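Long-range contacts in EmGH1 (Erythrobacter marinus, PDB 5Z87), which probably hydrolyses beta-glucosidic bonds, acting as a beta-glucosidase of glycoside hydrolase family 3: residues T230-F235 and A272-L277; E130-L135 and P144-M149; S586-A591 and I629-G634; M149-R154 and K624-I629. One frame throughout, in Å; residues are numbered along the deposited sequence.

Overall arrangement
All four contacts are largely buried but differ in what they join. Contact 1 pairs two parallel strands of the N-terminal domain and mixes backbone bonds with apolar packing. Contact 2 lies in the same domain, about 16 Å away between centres. A long, weak Lys233-Glu130 ion pair connects them. Contacts 2 and 4 both use helix 146-150 and share Met149. Both segments of contact 2 lie in one domain, whereas contact 4 reaches to the C-terminal one. Contacts 3 and 4 use the same loop and share Ile629. Contact 3, within the C-terminal domain, lies farthest from the chain's centre. It relies on a hydroxyl and a water, and its loop is hydrogen-bonded to the second subunit.

Contact 1. Residues T230-F235 and A272-L277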
# COMPACT_ATOMS: atom_id res chain seq x y z
N THR A 230 -1.31 -28.15 15.41
CA THR A 230 -1.33 -27.04 14.46
C THR A 230 -0.14 -26.12 14.71
O THR A 230 0.28 -25.92 15.85
CB THR A 230 -2.62 -26.21 14.60
OG1 THR A 230 -2.78 -25.80 15.96
CG2 THR A 230 -3.82 -27.01 14.19
N SER A 231 0.40 -25.55 13.62
CA SER A 231 1.36 -24.45 13.69
C SER A 231 0.76 -23.27 12.92
O SER A 231 0.94 -23.15 11.71
CB SER A 231 2.73 -24.85 13.13
OG SER A 231 3.04 -26.19 13.47
N VAL A 232 0.06 -22.39 13.63
CA VAL A 232 -0.61 -21.29 12.95
C VAL A 232 0.43 -20.34 12.36
O VAL A 232 1.45 -20.04 12.99
CB VAL A 232 -1.58 -20.58 13.91
CG1 VAL A 232 -2.73 -21.51 14.26
CG2 VAL A 232 -0.84 -20.17 15.18
N LYS A 233 0.18 -19.89 11.13
CA LYS A 233 1.16 -19.13 10.37
C LYS A 233 0.43 -18.05 9.58
O LYS A 233 -0.79 -18.13 9.41
CB LYS A 233 1.96 -20.06 9.46
CG LYS A 233 1.11 -20.76 8.42
CD LYS A 233 1.92 -21.68 7.54
CE LYS A 233 1.13 -22.08 6.29
NZ LYS A 233 1.73 -23.25 5.55
N HIS A 234 1.15 -17.01 9.12
CA HIS A 234 2.55 -16.74 9.39
C HIS A 234 2.71 -15.49 10.25
O HIS A 234 2.34 -14.40 9.81
CB HIS A 234 3.32 -16.56 8.08
CG HIS A 234 3.05 -17.62 7.06
ND1 HIS A 234 1.87 -17.70 6.36
CD2 HIS A 234 3.83 -18.62 6.59
CE1 HIS A 234 1.92 -18.71 5.51
NE2 HIS A 234 3.11 -19.28 5.62
N PHE A 235 3.28 -15.65 11.45
CA PHE A 235 3.31 -14.64 12.51
C PHE A 235 4.33 -13.56 12.19
O PHE A 235 5.53 -13.84 12.19
CB PHE A 235 3.67 -15.33 13.82
CG PHE A 235 3.25 -14.61 15.05
CD1 PHE A 235 1.91 -14.32 15.27
CD2 PHE A 235 4.18 -14.28 16.03
CE1 PHE A 235 1.51 -13.67 16.44
CE2 PHE A 235 3.80 -13.64 17.20
CZ PHE A 235 2.46 -13.34 17.41
N ALA A 272 -8.21 -21.62 21.45
CA ALA A 272 -8.26 -22.96 20.89
C ALA A 272 -7.05 -23.81 21.27
O ALA A 272 -7.10 -25.03 21.10
CB ALA A 272 -8.37 -22.90 19.36
N GLY A 273 -5.98 -23.20 21.77
CA GLY A 273 -4.87 -23.96 22.30
C GLY A 273 -3.92 -24.53 21.28
O GLY A 273 -3.36 -25.61 21.50
N SER A 274 -3.74 -23.85 20.14
CA SER A 274 -2.73 -24.25 19.17
C SER A 274 -1.41 -24.51 19.87
O SER A 274 -0.96 -23.72 20.70
CB SER A 274 -2.58 -23.15 18.10
OG SER A 274 -1.57 -23.46 17.15
N ILE A 275 -0.79 -25.64 19.55
CA ILE A 275 0.46 -26.04 20.19
C ILE A 275 1.65 -25.37 19.52
O ILE A 275 2.65 -25.06 20.17
CB ILE A 275 0.57 -27.59 20.15
CG1 ILE A 275 -0.46 -28.24 21.07
CG2 ILE A 275 1.97 -28.08 20.54
CD1 ILE A 275 -0.52 -29.76 20.90
N GLY A 276 1.58 -25.16 18.20
CA GLY A 276 2.67 -24.57 17.45
C GLY A 276 2.27 -23.26 16.79
O GLY A 276 1.09 -22.88 16.72
N LEU A 277 3.29 -22.56 16.30
CA LEU A 277 3.15 -21.29 15.60
C LEU A 277 4.36 -21.13 14.71
O LEU A 277 5.48 -21.44 15.13
CB LEU A 277 3.04 -20.12 16.59
CG LEU A 277 3.08 -18.70 16.01
CD1 LEU A 277 2.12 -17.82 16.77
CD2 LEU A 277 4.49 -18.11 16.08
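Leu277 lies against Phe235 and Val232. Its CD1 sits over one face of the Phe235 ring, offset toward the rim, 4.0 Å from the ring centroid in a CH-pi contact. Its CD2 meets Phe235 CB at 3.7 Å, and CD1 also approaches Val232 CG2. CG is anti to the backbone N (chi1 171°), which brings this branch point beside Val232 O and Phe235 CB. Replacing Leu277 by an alanine would probably open a gap over this ring face and leave Phe235 freer to turn.

Strands 229-235 and 276-279 are neighbours in the parallel sheet of the TIM-barrel-type N-terminal domain. Gly276 N donates to Thr230 O at 2.8 Å, and Val232 N reaches Gly276 O at 3.3 Å from above the carbonyl plane. Gly276 O also accepts from Ser274 OG at 2.8 Å, in its plane, so two donors grip it. Thr230 OG1 stands 2.9 Å from Ser274 OG. Ser231 points to the other side of the sheet, where its OG bonds Tyr309 and Cys177 O.

Phe265 of helix 263-270 packs on Val232 and Leu277 and meets Phe235 edge-to-face. Further along strand 229-235, Lys233 and His234 line the ligand pocket, here holding a dithiothreitol molecule.

The chemistry is divided: backbone N-H and C=O groups, with two hydroxyls beside them, pair the strands at one end, and hydrocarbon packing fills the side facing the helices.

Contact 2. Residues E130-L135 and P144-M149; sequences ECLHGL and PQAMAM
Gln145 OE1 is pressed against His133 and Leu132 while it accepts a hydrogen bond from Ala146 N. That bond is 2.8 Å long, with an N-H...O angle of 153°, and it arrives in the amide plane on a lone pair. The same oxygen touches ring carbon CD2 of His133 at 3.1 Å and Leu132 CD2 at 3.3 Å. No hydrogen bond crosses between the two segments, so OE1 meets the loop through carbon atoms.

The Gln145 side chain starts away from the loop, with CG anti to the backbone N. A bend at chi2 (56°) then places CD back toward His133. The imidazole and amide planes stand 81° apart. Both groups are held from beyond: His133 NE2 and Gln145 NE2 each donate to Gly451 O of the C-terminal domain, and Gln145 NE2 also bonds Glu194. These bonds probably fix the rotation of the amide and leave OE1 facing Ala146 N.

Beside this polar centre, His133 CB lies 3.2 Å from Pro144 O and 4.2 Å from Met149 CE. Leu132 CD1 adds a looser apolar contact with Ala146 CB at 4.3 Å.

Gln145 occupies the N-cap position of helix 146-150, and its carbonyl O accepts from Met149 N at 2.9 Å. The loop runs from strand 126-129, and Glu130 at its start lines the ligand pocket. A pocket residue just past a parallel strand, in a loop leading on to a helix, is typical of TIM-barrel domains such as the family 3 N-terminal domain.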
# COMPACT_ATOMS: atom_id res chain seq x y z
N GLU A 130 1.75 -30.75 5.49
CA GLU A 130 0.89 -29.61 5.18
C GLU A 130 -0.55 -30.08 5.14
O GLU A 130 -0.85 -31.12 4.55
CB GLU A 130 1.26 -28.98 3.83
CG GLU A 130 2.70 -28.57 3.72
CD GLU A 130 3.02 -27.27 4.45
OE1 GLU A 130 4.20 -26.86 4.43
OE2 GLU A 130 2.09 -26.66 5.03
N CYS A 131 -1.44 -29.31 5.76
CA CYS A 131 -2.86 -29.63 5.88
C CYS A 131 -3.73 -28.42 5.56
O CYS A 131 -4.69 -28.13 6.27
CB CYS A 131 -3.19 -30.13 7.28
SG CYS A 131 -2.44 -31.74 7.68
N LEU A 132 -3.41 -27.70 4.48
CA LEU A 132 -4.10 -26.44 4.19
C LEU A 132 -5.59 -26.67 3.95
O LEU A 132 -6.44 -25.96 4.50
CB LEU A 132 -3.47 -25.77 2.97
CG LEU A 132 -4.03 -24.42 2.53
CD1 LEU A 132 -3.91 -23.36 3.61
CD2 LEU A 132 -3.33 -23.96 1.27
N HIS A 133 -5.93 -27.65 3.11
CA HIS A 133 -7.31 -27.95 2.75
C HIS A 133 -7.44 -29.46 2.61
O HIS A 133 -7.96 -29.98 1.62
CB HIS A 133 -7.70 -27.21 1.46
CG HIS A 133 -6.85 -27.59 0.28
ND1 HIS A 133 -7.19 -28.61 -0.57
CD2 HIS A 133 -5.67 -27.11 -0.15
CE1 HIS A 133 -6.25 -28.73 -1.50
NE2 HIS A 133 -5.31 -27.84 -1.26
N GLY A 134 -6.97 -30.16 3.62
CA GLY A 134 -6.70 -31.58 3.57
C GLY A 134 -5.20 -31.86 3.61
O GLY A 134 -4.36 -30.98 3.43
N LEU A 135 -4.88 -33.12 3.84
CA LEU A 135 -3.48 -33.52 3.94
C LEU A 135 -2.81 -33.49 2.57
O LEU A 135 -3.28 -34.11 1.62
CB LEU A 135 -3.39 -34.92 4.54
CG LEU A 135 -2.05 -35.61 4.43
CD1 LEU A 135 -1.01 -34.94 5.32
CD2 LEU A 135 -2.28 -37.06 4.82
N PRO A 144 -12.22 -28.30 -0.52
CA PRO A 144 -12.08 -27.02 -1.22
C PRO A 144 -10.97 -26.20 -0.57
O PRO A 144 -10.70 -26.31 0.62
CB PRO A 144 -13.46 -26.36 -1.04
CG PRO A 144 -14.40 -27.49 -0.76
CD PRO A 144 -13.59 -28.49 0.00
N GLN A 145 -10.32 -25.38 -1.39
CA GLN A 145 -9.25 -24.52 -0.90
C GLN A 145 -9.76 -23.63 0.24
O GLN A 145 -10.96 -23.45 0.44
CB GLN A 145 -8.70 -23.69 -2.06
CG GLN A 145 -7.49 -22.81 -1.74
CD GLN A 145 -6.32 -23.59 -1.16
OE1 GLN A 145 -6.38 -24.08 -0.02
NE2 GLN A 145 -5.24 -23.68 -1.92
N ALA A 146 -8.81 -23.08 1.01
CA ALA A 146 -9.18 -22.36 2.23
C ALA A 146 -10.10 -21.16 1.94
O ALA A 146 -11.12 -20.97 2.61
CB ALA A 146 -7.90 -21.93 2.97
N MET A 147 -9.77 -20.36 0.92
CA MET A 147 -10.64 -19.22 0.60
C MET A 147 -12.01 -19.67 0.12
O MET A 147 -13.02 -19.05 0.46
CB MET A 147 -9.99 -18.32 -0.45
CG MET A 147 -10.78 -17.02 -0.68
SD MET A 147 -9.72 -15.73 -1.35
CE MET A 147 -9.00 -15.02 0.13
N ALA A 148 -12.07 -20.75 -0.66
CA ALA A 148 -13.36 -21.32 -1.04
C ALA A 148 -14.18 -21.67 0.20
O ALA A 148 -15.35 -21.29 0.32
CB ALA A 148 -13.17 -22.55 -1.92
N MET A 149 -13.57 -22.40 1.13
CA MET A 149 -14.31 -22.82 2.32
C MET A 149 -14.74 -21.63 3.15
O MET A 149 -15.76 -21.70 3.86
CB MET A 149 -13.46 -23.78 3.15
CG MET A 149 -13.23 -25.14 2.48
SD MET A 149 -12.65 -26.34 3.71
CE MET A 149 -10.91 -25.96 3.79

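Contact 3. Residues S586-A591 and I629-G634; sequences SPLVLA and IVRNVG
Ser586, just ahead of helix 588-593 in the C-terminal domain, and Leu588 in its first turn meet Val630 and Arg631 of a long loop. This helix follows parallel strand 574-580 and precedes strand 596-601, so the contact ties the loop to a beta-alpha-beta unit. Ser586 OG donates to Val630 O. The modelled distance of 2.5 Å is very short, and its exact value is doubtful. OG is anti to the carbonyl carbon (chi1 -67°), which turns it to Val630 O and against Ile629 CG2, 3.5 Å away.

A water makes a second link. It donates to Ser586 O at 2.9 Å and to Arg631 O at 2.7 Å. Leu588 CG packs against Arg631 O at 3.4 Å, while its CD2 comes 4.0 Å from Arg631 CG. The two side chains cross at about a right angle. The guanidinium of Arg631 leads off to Thr657 O, its hydrogen-bond partner through NE.

Local turns shape both segments. Pro587 centres an inverse gamma turn just before the helix. Asn632 OD1 accepts from Gly634 N at 2.7 Å in an Asx turn. Asn632 ND2 bonds Asp553 of the second subunit, and Gly634 O bonds Arg189 of that subunit.

Three carbonyls thus accept hydrogen bonds from one serine hydroxyl and one water. The joint is mainly polar, bridged by one water, with a leucine packed at its side.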
# COMPACT_ATOMS: atom_id res chain seq x y z
N SER A 586 -11.09 -9.92 -10.33
CA SER A 586 -11.96 -8.78 -10.62
C SER A 586 -12.34 -8.84 -12.10
O SER A 586 -11.80 -8.10 -12.93
CB SER A 586 -11.28 -7.45 -10.29
OG SER A 586 -11.10 -7.36 -8.90
N PRO A 587 -13.28 -9.71 -12.45
CA PRO A 587 -13.62 -10.00 -13.85
C PRO A 587 -14.67 -9.02 -14.37
O PRO A 587 -15.86 -9.31 -14.50
CB PRO A 587 -14.14 -11.44 -13.77
CG PRO A 587 -14.85 -11.46 -12.39
CD PRO A 587 -14.19 -10.40 -11.52
N LEU A 588 -14.20 -7.80 -14.68
CA LEU A 588 -15.08 -6.70 -15.04
C LEU A 588 -15.84 -7.00 -16.32
O LEU A 588 -17.06 -6.85 -16.39
CB LEU A 588 -14.27 -5.42 -15.23
CG LEU A 588 -14.05 -4.44 -14.10
CD1 LEU A 588 -13.43 -3.18 -14.69
CD2 LEU A 588 -15.38 -4.13 -13.42
N VAL A 589 -15.10 -7.39 -17.37
CA VAL A 589 -15.72 -7.70 -18.65
C VAL A 589 -16.80 -8.76 -18.48
O VAL A 589 -17.95 -8.57 -18.90
CB VAL A 589 -14.64 -8.13 -19.66
CG1 VAL A 589 -15.27 -8.68 -20.93
CG2 VAL A 589 -13.75 -6.92 -19.98
N LEU A 590 -16.46 -9.85 -17.78
CA LEU A 590 -17.45 -10.90 -17.53
C LEU A 590 -18.61 -10.38 -16.69
O LEU A 590 -19.77 -10.72 -16.95
CB LEU A 590 -16.77 -12.08 -16.84
CG LEU A 590 -17.56 -13.39 -16.79
CD1 LEU A 590 -17.68 -13.97 -18.21
CD2 LEU A 590 -16.87 -14.38 -15.83
N ALA A 591 -18.33 -9.55 -15.69
CA ALA A 591 -19.43 -9.05 -14.86
C ALA A 591 -20.35 -8.14 -15.66
O ALA A 591 -21.57 -8.14 -15.43
CB ALA A 591 -18.88 -8.33 -13.62
N ILE A 629 -14.33 -7.49 -3.62
CA ILE A 629 -13.79 -7.56 -4.97
C ILE A 629 -13.76 -6.15 -5.54
O ILE A 629 -14.82 -5.58 -5.84
CB ILE A 629 -14.58 -8.51 -5.88
CG1 ILE A 629 -14.62 -9.93 -5.28
CG2 ILE A 629 -13.97 -8.50 -7.27
CD1 ILE A 629 -13.24 -10.57 -5.15
N VAL A 630 -12.57 -5.56 -5.68
CA VAL A 630 -12.47 -4.22 -6.25
C VAL A 630 -12.63 -4.31 -7.76
O VAL A 630 -12.45 -5.37 -8.37
CB VAL A 630 -11.14 -3.54 -5.87
CG1 VAL A 630 -11.01 -3.41 -4.35
CG2 VAL A 630 -9.96 -4.32 -6.45
N ARG A 631 -12.97 -3.18 -8.38
CA ARG A 631 -13.16 -3.17 -9.83
C ARG A 631 -11.84 -3.37 -10.57
O ARG A 631 -11.80 -4.04 -11.61
CB ARG A 631 -13.83 -1.87 -10.26
CG ARG A 631 -15.31 -1.93 -10.08
CD ARG A 631 -16.02 -0.59 -10.20
NE ARG A 631 -17.32 -0.76 -9.56
CZ ARG A 631 -18.37 -1.32 -10.15
NH1 ARG A 631 -18.28 -1.70 -11.41
NH2 ARG A 631 -19.50 -1.48 -9.47
N ASN A 632 -10.76 -2.79 -10.07
CA ASN A 632 -9.49 -2.95 -10.74
C ASN A 632 -8.38 -2.77 -9.73
O ASN A 632 -8.57 -2.18 -8.67
CB ASN A 632 -9.33 -1.97 -11.91
CG ASN A 632 -9.21 -0.53 -11.45
OD1 ASN A 632 -8.14 -0.09 -11.01
ND2 ASN A 632 -10.29 0.23 -11.58
N VAL A 633 -7.21 -3.28 -10.10
CA VAL A 633 -6.06 -3.32 -9.23
C VAL A 633 -5.56 -1.92 -8.85
O VAL A 633 -4.82 -1.77 -7.88
CB VAL A 633 -4.96 -4.16 -9.90
CG1 VAL A 633 -4.35 -3.40 -11.10
CG2 VAL A 633 -3.90 -4.55 -8.91
N GLY A 634 -5.96 -0.89 -9.59
CA GLY A 634 -5.55 0.47 -9.25
C GLY A 634 -6.31 1.09 -8.10
O GLY A 634 -5.92 2.16 -7.62
O HOH W 1 -10.17 -5.66 -13.04

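Contact 4. Residues M149-R154 and K624-I629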
# COMPACT_ATOMS: atom_id res chain seq x y z
N MET A 149 -13.57 -22.40 1.13
CA MET A 149 -14.31 -22.82 2.32
C MET A 149 -14.74 -21.63 3.15
O MET A 149 -15.76 -21.70 3.86
CB MET A 149 -13.46 -23.78 3.15
CG MET A 149 -13.23 -25.14 2.48
SD MET A 149 -12.65 -26.34 3.71
CE MET A 149 -10.91 -25.96 3.79
N ALA A 150 -13.98 -20.53 3.11
CA ALA A 150 -14.39 -19.33 3.83
C ALA A 150 -15.70 -18.77 3.29
O ALA A 150 -16.42 -18.07 4.02
CB ALA A 150 -13.29 -18.25 3.75
N CYS A 151 -16.02 -19.04 2.01
CA CYS A 151 -17.26 -18.53 1.44
C CYS A 151 -18.47 -19.21 2.03
O CYS A 151 -19.58 -18.69 1.91
CB CYS A 151 -17.32 -18.71 -0.07
SG CYS A 151 -15.99 -18.02 -1.02
N ALA A 152 -18.28 -20.37 2.66
CA ALA A 152 -19.40 -21.16 3.15
C ALA A 152 -20.02 -20.55 4.40
O ALA A 152 -21.21 -20.77 4.66
CB ALA A 152 -18.96 -22.59 3.42
N PHE A 153 -19.24 -19.80 5.18
CA PHE A 153 -19.70 -19.29 6.48
C PHE A 153 -20.33 -20.41 7.31
O PHE A 153 -21.38 -20.24 7.95
CB PHE A 153 -20.66 -18.10 6.30
CG PHE A 153 -19.95 -16.84 5.88
CD1 PHE A 153 -19.50 -16.69 4.57
CD2 PHE A 153 -19.67 -15.83 6.80
CE1 PHE A 153 -18.80 -15.54 4.16
CE2 PHE A 153 -18.98 -14.67 6.41
CZ PHE A 153 -18.54 -14.53 5.08
N ARG A 154 -19.67 -21.57 7.31
CA ARG A 154 -20.10 -22.76 8.06
C ARG A 154 -18.92 -23.25 8.90
O ARG A 154 -18.28 -24.25 8.56
CB ARG A 154 -20.59 -23.87 7.13
CG ARG A 154 -21.93 -23.61 6.45
CD ARG A 154 -23.05 -23.58 7.47
NE ARG A 154 -23.17 -24.85 8.17
CZ ARG A 154 -23.81 -25.92 7.68
NH1 ARG A 154 -24.40 -25.87 6.49
NH2 ARG A 154 -23.87 -27.03 8.40
N LYS A 624 -20.99 -16.86 0.35
CA LYS A 624 -20.84 -15.42 0.45
C LYS A 624 -19.37 -15.07 0.29
O LYS A 624 -18.50 -15.83 0.70
CB LYS A 624 -21.35 -14.88 1.80
CG LYS A 624 -22.81 -15.20 2.10
CD LYS A 624 -23.73 -14.30 1.29
CE LYS A 624 -25.10 -14.20 1.92
NZ LYS A 624 -25.99 -13.29 1.15
N LEU A 625 -19.10 -13.91 -0.30
CA LEU A 625 -17.70 -13.50 -0.51
C LEU A 625 -17.03 -13.19 0.82
O LEU A 625 -17.61 -12.46 1.65
CB LEU A 625 -17.64 -12.29 -1.44
CG LEU A 625 -17.82 -12.66 -2.91
CD1 LEU A 625 -17.90 -11.41 -3.76
CD2 LEU A 625 -16.69 -13.59 -3.39
N PRO A 626 -15.85 -13.75 1.10
CA PRO A 626 -15.12 -13.39 2.32
C PRO A 626 -14.08 -12.30 2.11
O PRO A 626 -13.31 -12.01 3.04
CB PRO A 626 -14.43 -14.72 2.68
CG PRO A 626 -14.07 -15.29 1.30
CD PRO A 626 -15.21 -14.87 0.38
N VAL A 627 -14.04 -11.72 0.91
CA VAL A 627 -13.21 -10.58 0.57
C VAL A 627 -14.10 -9.58 -0.17
O VAL A 627 -15.18 -9.91 -0.65
CB VAL A 627 -12.01 -10.96 -0.32
CG1 VAL A 627 -10.98 -11.74 0.45
CG2 VAL A 627 -12.52 -11.75 -1.55
N THR A 628 -13.60 -8.35 -0.28
CA THR A 628 -14.18 -7.37 -1.19
C THR A 628 -13.54 -7.58 -2.56
O THR A 628 -12.34 -7.84 -2.65
CB THR A 628 -13.93 -5.95 -0.70
OG1 THR A 628 -14.67 -5.73 0.50
CG2 THR A 628 -14.36 -4.91 -1.74
N ILE A 629 -14.33 -7.49 -3.62
CA ILE A 629 -13.79 -7.56 -4.97
C ILE A 629 -13.76 -6.15 -5.54
O ILE A 629 -14.82 -5.58 -5.84
CB ILE A 629 -14.58 -8.51 -5.88
CG1 ILE A 629 -14.62 -9.93 -5.28
CG2 ILE A 629 -13.97 -8.50 -7.27
CD1 ILE A 629 -13.24 -10.57 -5.15
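The backbones of Cys151 and Lys624 come within 4.8 Å at their CA atoms, where Lys624 N donates to Cys151 O. This bond is nearly straight, 2.8 Å long with an N-H...O angle of 170°, and it lies on a lone pair in the carbonyl plane. In return, Cys151 CA makes a CA-H...O contact of 3.1 Å with Lys624 O.

Phe153 comes edge first. Its CE1 lies 3.5 Å from Lys624 O, which sits in the ring plane, and equally 3.5 Å from Lys624 CB. The Phe153 and Lys624 side chains cross at about a right angle. A positive phi (49°) at Phe153 marks the turn after helix 146-150. The Lys624 chain bends at chi2 and leads away to a salt bridge between NZ and Asp705. On the other flank, Cys151 SG touches Pro626 CD at 3.5 Å, and Ala150 CB meets Pro626 CB at 3.9 Å.

Phe153 also meets Phe728 edge-to-face and packs on Val706, both in the fibronectin type III-like domain. An alanine at Phe153 would probably leave Lys624 CB and Phe728 without their aromatic partner and open a gap where three domains meet.

One nearly straight backbone bond links the N- and C-terminal domains here. Carbon and sulfur contacts lie beside it, with an aromatic edge against a carbonyl oxygen, and the lysine charge is carried off to an acid of the third domain.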